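Putative alpha-ketoglutarate-dependent taurine dioxygenase (Burkholderia xenovorans, PDB 5HSX) probably acts as an iron- and 2-oxoglutarate-dependent dioxygenase of the TfdA family, although a sodium ion occupies the metal site in this crystal. Local coordinates at residues 122-127 and 266-271; 149-154 and 272-277. One frame throughout, in Å; residues are numbered along the deposited sequence.

Followed from the N terminus, the chain first passes through 122-127, which brings two ligands, H123 and D125, to the metal, and then runs along strand 150-154. More than a hundred residues later it returns through strand 263-267, turns, and leaves along strand 271-274. Contact 1 closes the loop from 122-127 to 266-271, and contact 2 the loop from 149-154 to 272-277. Because the four segments alternate, the two loops cross rather than nest. Strand 271-274 lies between strands 122-123 and 150-154 in one antiparallel sheet, and a probable backbone hydrogen bond from H273 to H123 couples the contacts. Contact 1 also reaches strand 263-267 of the larger mixed sheet, so the pair ties both sheets together at the metal.

Contact 1. Residues 122-127 and 266-271; sequences WHTDVT and WDNRAT. With NA (sodium ion), chain M.
T124 meets 266-271 with both branches of its side chain, CG2 on the turn and OG1 just beyond it. OG1, anti to the carbonyl carbon (chi1 -57°), donates to the backbone O of T271 at 2.8 Å, tilted modestly from the carbonyl plane. CG2 takes the position anti to the backbone N and lies 3.1 Å from N268 O and 4.1 Å from N268 CB. D125 also faces the turn, but its two carboxylate oxygens have different neighbours. OD1 binds the sodium ion at 2.2 Å, while OD2 sits at the edge of the W266 indole, in its plane, 3.5 Å from CZ2. The ligands H123 and D125 form the HxD pair which, with a later histidine, makes the facial triad of this cupin-like dioxygenase family; here H273 supplies that histidine, and N323 and two waters complete the sodium site. W266 NE1 makes a weak bond to N268 OD1 (2.8 Å, 128° at the hydrogen), while N268 ND2 is hydrogen-bonded to S136. Within the type I turn from D267 to A270, R269 grips the D267 carboxylate side-on in a salt bridge, NE to OD1 at 2.9 Å and NH2 to OD2. R269 NH2 also pairs with E212, and D267 OD2 is hydrogen-bonded to H210. The backbone N of R269 reaches D267 OD1 from the face opposite NE, completing an Asx turn.

Contact 2. Residues 149-154 and 272-277; sequences DTQWTN and AHLAPT. With NA (sodium ion), chain M; EDO (1,2-ethanediol), chain O.
L274 and A272 have the most surface buried here, and each is held by its backbone to strand 150-154. L274 forms an antiparallel hydrogen-bonded pair with Q151: its N donates to Q151 O at 2.8 Å, and Q151 N returns a longer, nearly straight bond to L274 O (169°). A272 pairs likewise with T153, whose N gives A272 O a 2.8 Å bond. On the sheet face these four residues share, A272 CB meets T153 CG2 at 3.9 Å. CD2 of L274 lies 4.2 Å from NE2 of Q151, whose extended side chain donates to O2 of a bound ethanediol, probably a crystallisation additive. A water links that same O2 to L274 O and D149 O, and P276 CB packs 3.3 Å from D149 O.

Q151 is third in buried area, and its carbonyl oxygen also lies close to H273 CB. Across the non-hydrogen-bonded pair, that CB stands over one face of the W152 indole, 3.7 Å from the five-membered ring centroid, a CH-pi contact beside T150 CG2 on the same face. The imidazole beyond it leads away from the indole to the sodium ion, bound by NE2 at 2.2 Å.

This pairing occupies the middle of a four-stranded antiparallel sheet. P250 of the second subunit packs on Q151 and L274. Strand 122-123 borders 271-274, with W122 touching L274, Q151 and T153, while strand 253-256 flanks 150-154 on its other side, and 150-154 runs into helix 155-161, where N154 is the N-cap, its OD1 accepting from A157 N.

Contact 1. Residues 122-127 and 266-271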
ATOM      1  N   TRP B 122       3.845 -10.336  -4.576  1.00 17.54           N
ATOM      2  CA  TRP B 122       5.044  -9.517  -4.698  1.00 16.37           C
ATOM      3  C   TRP B 122       6.159 -10.290  -5.383  1.00 19.80           C
ATOM      4  O   TRP B 122       6.449 -11.430  -5.006  1.00 18.25           O
ATOM      5  CB  TRP B 122       5.509  -9.075  -3.314  1.00 17.81           C
ATOM      6  CG  TRP B 122       4.675  -7.994  -2.705  1.00 17.13           C
ATOM      7  CD1 TRP B 122       3.605  -8.132  -1.848  1.00 16.25           C
ATOM      8  CD2 TRP B 122       4.865  -6.590  -2.896  1.00 16.55           C
ATOM      9  NE1 TRP B 122       3.130  -6.879  -1.492  1.00 15.56           N
ATOM     10  CE2 TRP B 122       3.893  -5.922  -2.125  1.00 17.78           C
ATOM     11  CE3 TRP B 122       5.771  -5.833  -3.659  1.00 19.74           C
ATOM     12  CZ2 TRP B 122       3.802  -4.526  -2.089  1.00 18.06           C
ATOM     13  CZ3 TRP B 122       5.674  -4.450  -3.631  1.00 17.37           C
ATOM     14  CH2 TRP B 122       4.693  -3.809  -2.849  1.00 15.20           C
ATOM     15  N   HIS B 123       6.825  -9.651  -6.348  1.00 18.38           N
ATOM     16  CA  HIS B 123       7.848 -10.358  -7.111  1.00 20.39           C
ATOM     17  C   HIS B 123       8.720  -9.384  -7.884  1.00 20.09           C
ATOM     18  O   HIS B 123       8.341  -8.238  -8.149  1.00 17.70           O
ATOM     19  CB  HIS B 123       7.221 -11.335  -8.097  1.00 19.18           C
ATOM     20  CG  HIS B 123       6.401 -10.650  -9.135  1.00 22.43           C
ATOM     21  ND1 HIS B 123       5.173 -10.091  -8.855  1.00 21.99           N
ATOM     22  CD2 HIS B 123       6.652 -10.383 -10.436  1.00 24.09           C
ATOM     23  CE1 HIS B 123       4.689  -9.529  -9.946  1.00 24.85           C
ATOM     24  NE2 HIS B 123       5.560  -9.709 -10.922  1.00 27.66           N
ATOM     25  N   THR B 124       9.892  -9.883  -8.266  1.00 20.97           N
ATOM     26  CA  THR B 124      10.779  -9.239  -9.218  1.00 18.33           C
ATOM     27  C   THR B 124      10.727 -10.051 -10.509  1.00 19.20           C
ATOM     28  O   THR B 124      10.775 -11.284 -10.472  1.00 21.35           O
ATOM     29  CB  THR B 124      12.205  -9.161  -8.663  1.00 24.14           C
ATOM     30  OG1 THR B 124      12.198  -8.452  -7.404  1.00 20.13           O
ATOM     31  CG2 THR B 124      13.113  -8.428  -9.633  1.00 18.79           C
ATOM     32  N   ASP B 125      10.590  -9.366 -11.641  1.00 21.83           N
ATOM     33  CA  ASP B 125      10.276 -10.055 -12.894  1.00 23.59           C
ATOM     34  C   ASP B 125      11.340 -11.068 -13.301  1.00 27.28           C
ATOM     35  O   ASP B 125      12.531 -10.753 -13.360  1.00 21.23           O
ATOM     36  CB  ASP B 125      10.088  -9.032 -14.007  1.00 26.42           C
ATOM     37  CG  ASP B 125       8.790  -8.278 -13.872  1.00 36.27           C
ATOM     38  OD1 ASP B 125       7.804  -8.903 -13.417  1.00 36.71           O
ATOM     39  OD2 ASP B 125       8.761  -7.075 -14.197  1.00 42.98           O
ATOM     40  N   VAL B 126      10.885 -12.282 -13.635  1.00 20.55           N
ATOM     41  CA  VAL B 126      11.697 -13.335 -14.243  1.00 21.49           C
ATOM     42  C   VAL B 126      12.943 -13.678 -13.430  1.00 21.58           C
ATOM     43  O   VAL B 126      13.993 -13.996 -14.008  1.00 22.93           O
ATOM     44  CB  VAL B 126      12.106 -12.961 -15.691  1.00 24.45           C
ATOM     45  CG1 VAL B 126      12.413 -14.212 -16.529  1.00 30.05           C
ATOM     46  CG2 VAL B 126      11.035 -12.139 -16.370  1.00 28.31           C
ATOM     47  N   THR B 127      12.859 -13.640 -12.094  1.00 19.83           N
ATOM     48  CA  THR B 127      14.081 -14.033 -11.388  1.00 22.72           C
ATOM     49  C   THR B 127      14.305 -15.536 -11.421  1.00 24.82           C
ATOM     50  O   THR B 127      15.345 -15.993 -10.944  1.00 21.61           O
ATOM     51  CB  THR B 127      14.115 -13.552  -9.929  1.00 20.24           C
ATOM     52  OG1 THR B 127      13.000 -14.075  -9.197  1.00 19.96           O
ATOM     53  CG2 THR B 127      14.140 -12.025  -9.848  1.00 19.11           C
ATOM     54  N   TRP B 266      10.607   0.954 -14.168  1.00 18.79           N
ATOM     55  CA  TRP B 266      11.188   0.550 -12.893  1.00 19.40           C
ATOM     56  C   TRP B 266      12.447  -0.285 -13.072  1.00 20.15           C
ATOM     57  O   TRP B 266      12.637  -0.964 -14.086  1.00 19.56           O
ATOM     58  CB  TRP B 266      10.195  -0.217 -12.008  1.00 19.06           C
ATOM     59  CG  TRP B 266       9.721  -1.558 -12.498  1.00 20.95           C
ATOM     60  CD1 TRP B 266      10.256  -2.777 -12.192  1.00 21.99           C
ATOM     61  CD2 TRP B 266       8.561  -1.817 -13.299  1.00 19.14           C
ATOM     62  NE1 TRP B 266       9.517  -3.778 -12.783  1.00 23.42           N
ATOM     63  CE2 TRP B 266       8.470  -3.217 -13.464  1.00 22.99           C
ATOM     64  CE3 TRP B 266       7.603  -1.003 -13.907  1.00 20.75           C
ATOM     65  CZ2 TRP B 266       7.452  -3.821 -14.213  1.00 24.34           C
ATOM     66  CZ3 TRP B 266       6.583  -1.607 -14.646  1.00 27.50           C
ATOM     67  CH2 TRP B 266       6.527  -3.003 -14.798  1.00 27.72           C
ATOM     68  N   ASP B 267      13.298  -0.212 -12.049  1.00 16.96           N
ATOM     69  CA  ASP B 267      14.594  -0.889 -12.006  1.00 19.88           C
ATOM     70  C   ASP B 267      14.395  -2.201 -11.252  1.00 18.83           C
ATOM     71  O   ASP B 267      14.304  -2.215 -10.023  1.00 17.98           O
ATOM     72  CB  ASP B 267      15.636   0.001 -11.328  1.00 18.08           C
ATOM     73  CG  ASP B 267      17.034  -0.611 -11.338  1.00 19.98           C
ATOM     74  OD1 ASP B 267      17.167  -1.815 -11.648  1.00 22.45           O
ATOM     75  OD2 ASP B 267      17.997   0.111 -11.012  1.00 22.79           O
ATOM     76  N   ASN B 268      14.335  -3.310 -11.998  1.00 20.17           N
ATOM     77  CA  ASN B 268      14.149  -4.638 -11.417  1.00 23.22           C
ATOM     78  C   ASN B 268      15.325  -5.102 -10.572  1.00 25.89           C
ATOM     79  O   ASN B 268      15.201  -6.106  -9.866  1.00 25.44           O
ATOM     80  CB  ASN B 268      13.934  -5.670 -12.515  1.00 25.02           C
ATOM     81  CG  ASN B 268      12.568  -5.608 -13.107  1.00 32.83           C
ATOM     82  OD1 ASN B 268      11.562  -5.683 -12.391  1.00 31.85           O
ATOM     83  ND2 ASN B 268      12.507  -5.480 -14.430  1.00 32.03           N
ATOM     84  N   ARG B 269      16.471  -4.445 -10.653  1.00 19.57           N
ATOM     85  CA  ARG B 269      17.566  -4.851  -9.796  1.00 17.87           C
ATOM     86  C   ARG B 269      17.409  -4.345  -8.372  1.00 20.19           C
ATOM     87  O   ARG B 269      18.142  -4.804  -7.487  1.00 24.06           O
ATOM     88  CB  ARG B 269      18.885  -4.366 -10.400  1.00 18.34           C
ATOM     89  CG  ARG B 269      19.019  -4.805 -11.853  1.00 20.02           C
ATOM     90  CD  ARG B 269      20.085  -4.032 -12.577  1.00 26.19           C
ATOM     91  NE  ARG B 269      19.752  -2.617 -12.648  1.00 21.07           N
ATOM     92  CZ  ARG B 269      20.454  -1.723 -13.343  1.00 25.30           C
ATOM     93  NH1 ARG B 269      21.515  -2.103 -14.050  1.00 23.64           N
ATOM     94  NH2 ARG B 269      20.087  -0.450 -13.337  1.00 26.76           N
ATOM     95  N   ALA B 270      16.460  -3.432  -8.129  1.00 21.35           N
ATOM     96  CA  ALA B 270      16.292  -2.811  -6.824  1.00 17.69           C
ATOM     97  C   ALA B 270      14.849  -2.812  -6.337  1.00 19.41           C
ATOM     98  O   ALA B 270      14.561  -2.169  -5.323  1.00 18.76           O
ATOM     99  CB  ALA B 270      16.809  -1.367  -6.845  1.00 19.57           C
ATOM    100  N   THR B 271      13.935  -3.501  -7.023  1.00 15.96           N
ATOM    101  CA  THR B 271      12.526  -3.443  -6.650  1.00 16.82           C
ATOM    102  C   THR B 271      11.892  -4.814  -6.765  1.00 18.85           C
ATOM    103  O   THR B 271      12.357  -5.690  -7.504  1.00 17.10           O
ATOM    104  CB  THR B 271      11.702  -2.476  -7.531  1.00 16.49           C
ATOM    105  OG1 THR B 271      11.750  -2.906  -8.906  1.00 18.97           O
ATOM    106  CG2 THR B 271      12.216  -1.038  -7.410  1.00 18.83           C
TER
HETATM  107 NA    NA M 401       5.718  -8.617 -12.614  1.00 17.29          NA
HETATM  108  O   HOH W   1       3.396  -7.965 -12.583  1.00 33.72           O
HETATM  109  O   HOH W   2       5.876  -7.543 -14.579  1.00 31.63           O

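Contact 2. Residues 149-154 and 272-277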
ATOM      1  N   ASP B 149      -4.548  -0.388  -9.113  1.00 21.96           N
ATOM      2  CA  ASP B 149      -3.296   0.260  -8.739  1.00 20.65           C
ATOM      3  C   ASP B 149      -2.160  -0.761  -8.678  1.00 23.15           C
ATOM      4  O   ASP B 149      -2.373  -1.939  -8.391  1.00 22.84           O
ATOM      5  CB  ASP B 149      -3.419   0.951  -7.374  1.00 22.05           C
ATOM      6  CG  ASP B 149      -4.381   2.143  -7.372  1.00 23.58           C
ATOM      7  OD1 ASP B 149      -5.012   2.464  -8.410  1.00 21.39           O
ATOM      8  OD2 ASP B 149      -4.520   2.744  -6.286  1.00 23.54           O
ATOM      9  N   THR B 150      -0.939  -0.291  -8.940  1.00 18.83           N
ATOM     10  CA  THR B 150       0.272  -1.096  -8.837  1.00 22.16           C
ATOM     11  C   THR B 150       1.123  -0.564  -7.691  1.00 23.05           C
ATOM     12  O   THR B 150       1.123   0.639  -7.405  1.00 20.48           O
ATOM     13  CB  THR B 150       1.081  -1.059 -10.153  1.00 19.51           C
ATOM     14  OG1 THR B 150       0.233  -1.415 -11.253  1.00 23.38           O
ATOM     15  CG2 THR B 150       2.266  -2.026 -10.105  1.00 20.71           C
ATOM     16  N   GLN B 151       1.853  -1.461  -7.025  1.00 18.19           N
ATOM     17  CA  GLN B 151       2.768  -1.053  -5.969  1.00 18.17           C
ATOM     18  C   GLN B 151       4.166  -1.586  -6.241  1.00 18.29           C
ATOM     19  O   GLN B 151       4.344  -2.643  -6.853  1.00 18.54           O
ATOM     20  CB  GLN B 151       2.315  -1.531  -4.586  1.00 17.33           C
ATOM     21  CG  GLN B 151       0.870  -1.148  -4.236  1.00 18.28           C
ATOM     22  CD  GLN B 151       0.577  -1.292  -2.760  1.00 24.01           C
ATOM     23  OE1 GLN B 151       1.367  -0.870  -1.921  1.00 22.52           O
ATOM     24  NE2 GLN B 151      -0.579  -1.883  -2.432  1.00 21.22           N
ATOM     25  N   TRP B 152       5.157  -0.844  -5.751  1.00 16.38           N
ATOM     26  CA  TRP B 152       6.553  -1.247  -5.796  1.00 15.92           C
ATOM     27  C   TRP B 152       7.154  -1.146  -4.399  1.00 15.83           C
ATOM     28  O   TRP B 152       6.725  -0.330  -3.578  1.00 17.82           O
ATOM     29  CB  TRP B 152       7.389  -0.361  -6.756  1.00 18.38           C
ATOM     30  CG  TRP B 152       7.135  -0.584  -8.227  1.00 16.67           C
ATOM     31  CD1 TRP B 152       7.926  -1.282  -9.104  1.00 20.44           C
ATOM     32  CD2 TRP B 152       6.035  -0.083  -8.991  1.00 18.51           C
ATOM     33  NE1 TRP B 152       7.374  -1.258 -10.362  1.00 20.15           N
ATOM     34  CE2 TRP B 152       6.213  -0.526 -10.321  1.00 20.29           C
ATOM     35  CE3 TRP B 152       4.916   0.696  -8.682  1.00 20.40           C
ATOM     36  CZ2 TRP B 152       5.310  -0.212 -11.341  1.00 19.66           C
ATOM     37  CZ3 TRP B 152       4.012   1.000  -9.701  1.00 19.76           C
ATOM     38  CH2 TRP B 152       4.221   0.550 -11.008  1.00 21.36           C
ATOM     39  N   THR B 153       8.185  -1.946  -4.144  1.00 16.57           N
ATOM     40  CA  THR B 153       8.913  -1.827  -2.895  1.00 16.15           C
ATOM     41  C   THR B 153      10.404  -1.721  -3.182  1.00 17.55           C
ATOM     42  O   THR B 153      10.899  -2.255  -4.175  1.00 17.42           O
ATOM     43  CB  THR B 153       8.618  -2.990  -1.956  1.00 18.11           C
ATOM     44  OG1 THR B 153       9.279  -2.753  -0.708  1.00 21.74           O
ATOM     45  CG2 THR B 153       9.071  -4.339  -2.572  1.00 16.96           C
ATOM     46  N   ASN B 154      11.106  -1.020  -2.292  1.00 15.68           N
ATOM     47  CA  ASN B 154      12.512  -0.668  -2.480  1.00 15.55           C
ATOM     48  C   ASN B 154      13.365  -1.722  -1.778  1.00 18.03           C
ATOM     49  O   ASN B 154      13.489  -1.714  -0.553  1.00 18.49           O
ATOM     50  CB  ASN B 154      12.753   0.735  -1.925  1.00 17.26           C
ATOM     51  CG  ASN B 154      14.183   1.193  -2.062  1.00 21.04           C
ATOM     52  OD1 ASN B 154      15.097   0.393  -2.253  1.00 17.63           O
ATOM     53  ND2 ASN B 154      14.387   2.498  -1.947  1.00 18.93           N
ATOM     54  N   ALA B 272      10.798  -4.978  -6.032  1.00 17.30           N
ATOM     55  CA  ALA B 272       9.757  -5.927  -6.387  1.00 20.61           C
ATOM     56  C   ALA B 272       8.463  -5.143  -6.537  1.00 16.93           C
ATOM     57  O   ALA B 272       8.362  -3.993  -6.096  1.00 18.44           O
ATOM     58  CB  ALA B 272       9.588  -7.039  -5.337  1.00 15.53           C
ATOM     59  N   HIS B 273       7.471  -5.754  -7.186  1.00 14.89           N
ATOM     60  CA  HIS B 273       6.223  -5.046  -7.404  1.00 17.17           C
ATOM     61  C   HIS B 273       5.055  -6.002  -7.243  1.00 17.92           C
ATOM     62  O   HIS B 273       5.213  -7.223  -7.174  1.00 17.52           O
ATOM     63  CB  HIS B 273       6.180  -4.351  -8.775  1.00 20.37           C
ATOM     64  CG  HIS B 273       6.322  -5.282  -9.938  1.00 23.41           C
ATOM     65  ND1 HIS B 273       7.549  -5.703 -10.409  1.00 25.77           N
ATOM     66  CD2 HIS B 273       5.395  -5.858 -10.737  1.00 27.37           C
ATOM     67  CE1 HIS B 273       7.368  -6.510 -11.439  1.00 27.14           C
ATOM     68  NE2 HIS B 273       6.071  -6.621 -11.658  1.00 29.06           N
ATOM     69  N   LEU B 274       3.877  -5.408  -7.175  1.00 19.09           N
ATOM     70  CA  LEU B 274       2.645  -6.107  -6.851  1.00 16.08           C
ATOM     71  C   LEU B 274       1.584  -5.690  -7.857  1.00 18.09           C
ATOM     72  O   LEU B 274       1.200  -4.514  -7.905  1.00 19.08           O
ATOM     73  CB  LEU B 274       2.197  -5.761  -5.428  1.00 16.33           C
ATOM     74  CG  LEU B 274       0.843  -6.334  -5.014  1.00 19.22           C
ATOM     75  CD1 LEU B 274       0.903  -7.860  -4.932  1.00 22.37           C
ATOM     76  CD2 LEU B 274       0.411  -5.723  -3.686  1.00 18.25           C
ATOM     77  N   ALA B 275       1.104  -6.652  -8.642  1.00 28.66           N
ATOM     78  CA  ALA B 275       0.038  -6.396  -9.595  1.00 34.84           C
ATOM     79  C   ALA B 275      -1.310  -6.331  -8.879  1.00 26.06           C
ATOM     80  O   ALA B 275      -1.502  -6.956  -7.832  1.00 26.80           O
ATOM     81  CB  ALA B 275       0.003  -7.492 -10.661  1.00 34.69           C
ATOM     82  N   PRO B 276      -2.263  -5.573  -9.415  1.00 27.22           N
ATOM     83  CA  PRO B 276      -3.567  -5.480  -8.764  1.00 29.97           C
ATOM     84  C   PRO B 276      -4.346  -6.777  -8.886  1.00 32.16           C
ATOM     85  O   PRO B 276      -4.201  -7.529  -9.851  1.00 39.91           O
ATOM     86  CB  PRO B 276      -4.262  -4.353  -9.531  1.00 29.09           C
ATOM     87  CG  PRO B 276      -3.638  -4.401 -10.882  1.00 28.05           C
ATOM     88  CD  PRO B 276      -2.189  -4.719 -10.614  1.00 26.25           C
ATOM     89  N   THR B 277      -5.173  -7.035  -7.880  1.00 38.11           N
ATOM     90  CA  THR B 277      -6.135  -8.121  -7.932  1.00 44.04           C
ATOM     91  C   THR B 277      -7.574  -7.630  -7.946  1.00 57.89           C
ATOM     92  O   THR B 277      -8.481  -8.425  -8.215  1.00 60.60           O
ATOM     93  CB  THR B 277      -5.938  -9.076  -6.745  1.00 50.29           C
ATOM     94  OG1 THR B 277      -6.139  -8.364  -5.519  1.00 54.01           O
ATOM     95  CG2 THR B 277      -4.535  -9.665  -6.767  1.00 48.87           C
TER
HETATM   96 NA    NA M 401       5.718  -8.617 -12.614  1.00 17.29          NA
HETATM   97  C1  EDO O 403      -4.809  -2.821  -4.547  1.00 42.81           C
HETATM   98  O1  EDO O 403      -4.877  -3.773  -5.617  1.00 56.54           O
HETATM   99  C2  EDO O 403      -3.441  -2.140  -4.534  1.00 38.09           C
HETATM  100  O2  EDO O 403      -2.422  -3.122  -4.302  1.00 29.91           O
HETATM  101  O   HOH W   3      -1.236  -3.595  -6.607  1.00 24.03           O
HETATM  102  O   HOH W   1       3.396  -7.965 -12.583  1.00 33.72           O
HETATM  103  O   HOH W   2       5.876  -7.543 -14.579  1.00 31.63           O